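Local structure of CpuTA1 (Curtobacterium pusillum, 5K3W) at residues G148-T153 against G192-I197. The protein belongs to the class IV aminotransferase family, whose members carry the cofactor pyridoxal-5'-phosphate in a pocket of the fold. Numbering follows the deposited sequence.
Sequences GIRVVT and GADDVI
Val151 CG1 and Ile197 CD1 meet at 4.0 Å on one face of a pair of parallel strands, 149-153 and 195-197. With CG1 anti to the backbone N (chi1 -176°), Val151 lays this methyl over the neighbouring backbone, 3.4 Å from Asp195 O; a compact beta-branched residue suits the place, since one methyl can lie along the chain from Asp195 O to Ile197 N. The longer Ile197 lays CG1 and CD1 alongside that same methyl. Toward the face with Val152 and Val196, Ala193, just before the strand, offers a single methyl: its CB fits between Arg150 O and Val152 CG1, 3.7 Å from the latter, while Val196 and Val152 lie side by side more loosely.

Backbone bonds set this register: Val152 N donates to Asp195 O, and Ile197 N to Val152 O at 3.0 Å. Where 192-197 turns into the strand, Asp194 does a strand's work with its side chain: OD2 takes the N-H of Arg150 at 3.0 Å through its anti lone pair, nearly straight at 165°. Its own N returns a 2.7 Å bond to Arg150 O, which also receives a weak one from Asp195 N. Ile149 CG2 rests on Asp194 CB at 3.8 Å. Gly192, at positive phi, closes helix 179-190 in a Schellman motif, a conformation that favours glycine.

Arg150 forms a salt bridge with Asp283; the side chain of Asp195, about 9 Å from bound pyridoxal-5'-phosphate, forms one with Arg273. Strand 149-155 lies between 195-199 and 280-281. Small Ala188 of helix 179-190 packs against Val152, Ala193 and Val196; Leu268 of strand 265-270 meets Ile149, Asp195 and Ile197.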
loop_
_atom_site.group_PDB
_atom_site.type_symbol
_atom_site.label_atom_id
_atom_site.label_comp_id
_atom_site.label_asym_id
_atom_site.label_seq_id
_atom_site.Cartn_x
_atom_site.Cartn_y
_atom_site.Cartn_z
ATOM N N GLY A 148 16.002 -18.656 15.854
ATOM C CA GLY A 148 15.957 -17.467 16.686
ATOM C C GLY A 148 16.036 -16.158 15.923
ATOM O O GLY A 148 16.786 -16.054 14.949
ATOM N N ILE A 149 15.254 -15.159 16.356
ATOM C CA ILE A 149 15.271 -13.811 15.800
ATOM C C ILE A 149 15.209 -12.810 16.947
ATOM O O ILE A 149 14.618 -13.080 17.997
ATOM C CB ILE A 149 14.088 -13.542 14.837
ATOM C CG1 ILE A 149 12.763 -13.948 15.485
ATOM C CG2 ILE A 149 14.274 -14.224 13.495
ATOM C CD1 ILE A 149 11.542 -13.560 14.664
ATOM N N ARG A 150 15.821 -11.645 16.738
ATOM C CA ARG A 150 15.646 -10.496 17.616
ATOM C C ARG A 150 14.532 -9.594 17.088
ATOM O O ARG A 150 14.461 -9.307 15.888
ATOM C CB ARG A 150 16.947 -9.697 17.721
ATOM C CG ARG A 150 18.149 -10.507 18.183
ATOM C CD ARG A 150 19.430 -9.659 18.238
ATOM N NE ARG A 150 19.338 -8.499 19.127
ATOM C CZ ARG A 150 19.532 -8.534 20.444
ATOM N NH1 ARG A 150 19.820 -9.670 21.058
ATOM N NH2 ARG A 150 19.420 -7.428 21.159
ATOM N N VAL A 151 13.673 -9.128 17.989
ATOM C CA VAL A 151 12.503 -8.362 17.591
ATOM C C VAL A 151 12.421 -7.069 18.402
ATOM O O VAL A 151 12.919 -6.977 19.526
ATOM C CB VAL A 151 11.215 -9.215 17.745
ATOM C CG1 VAL A 151 9.986 -8.455 17.246
ATOM C CG2 VAL A 151 11.367 -10.535 16.992
ATOM N N VAL A 152 11.771 -6.064 17.825
ATOM C CA VAL A 152 11.531 -4.800 18.508
ATOM C C VAL A 152 10.056 -4.467 18.383
ATOM O O VAL A 152 9.389 -4.884 17.434
ATOM C CB VAL A 152 12.406 -3.659 17.940
ATOM C CG1 VAL A 152 13.866 -3.974 18.141
ATOM C CG2 VAL A 152 12.132 -3.457 16.458
ATOM N N THR A 153 9.536 -3.726 19.353
ATOM C CA THR A 153 8.165 -3.241 19.261
ATOM C C THR A 153 8.137 -1.860 18.610
ATOM O O THR A 153 9.004 -1.015 18.866
ATOM C CB THR A 153 7.487 -3.202 20.636
ATOM O OG1 THR A 153 8.332 -2.551 21.584
ATOM C CG2 THR A 153 7.205 -4.597 21.121
ATOM N N GLY A 192 19.385 -3.274 14.740
ATOM C CA GLY A 192 19.973 -4.596 14.877
ATOM C C GLY A 192 18.978 -5.686 15.215
ATOM O O GLY A 192 19.291 -6.581 16.007
ATOM N N ALA A 193 17.785 -5.639 14.631
ATOM C CA ALA A 193 16.762 -6.644 14.867
ATOM C C ALA A 193 16.302 -7.237 13.545
ATOM O O ALA A 193 16.517 -6.668 12.473
ATOM C CB ALA A 193 15.564 -6.061 15.618
ATOM N N ASP A 194 15.664 -8.398 13.639
ATOM C CA ASP A 194 15.208 -9.131 12.469
ATOM C C ASP A 194 13.765 -8.831 12.107
ATOM O O ASP A 194 13.405 -8.914 10.930
ATOM C CB ASP A 194 15.362 -10.637 12.702
ATOM C CG ASP A 194 16.812 -11.046 12.936
ATOM O OD1 ASP A 194 17.589 -11.068 11.942
ATOM O OD2 ASP A 194 17.167 -11.351 14.107
ATOM N N ASP A 195 12.930 -8.485 13.080
ATOM C CA ASP A 195 11.503 -8.351 12.819
ATOM C C ASP A 195 10.880 -7.414 13.850
ATOM O O ASP A 195 11.570 -6.836 14.698
ATOM C CB ASP A 195 10.821 -9.721 12.825
ATOM C CG ASP A 195 9.765 -9.837 11.749
ATOM O OD1 ASP A 195 9.068 -8.824 11.510
ATOM O OD2 ASP A 195 9.649 -10.923 11.130
ATOM N N VAL A 196 9.553 -7.301 13.780
ATOM C CA VAL A 196 8.776 -6.269 14.453
ATOM C C VAL A 196 7.506 -6.887 15.016
ATOM O O VAL A 196 6.854 -7.708 14.361
ATOM C CB VAL A 196 8.402 -5.123 13.485
ATOM C CG1 VAL A 196 7.389 -4.160 14.133
ATOM C CG2 VAL A 196 9.641 -4.387 13.006
ATOM N N ILE A 197 7.131 -6.475 16.219
ATOM C CA ILE A 197 5.769 -6.654 16.689
ATOM C C ILE A 197 5.149 -5.270 16.771
ATOM O O ILE A 197 5.700 -4.378 17.429
ATOM C CB ILE A 197 5.708 -7.373 18.036
ATOM C CG1 ILE A 197 6.006 -8.865 17.844
ATOM C CG2 ILE A 197 4.332 -7.167 18.657
ATOM C CD1 ILE A 197 6.567 -9.535 19.062
#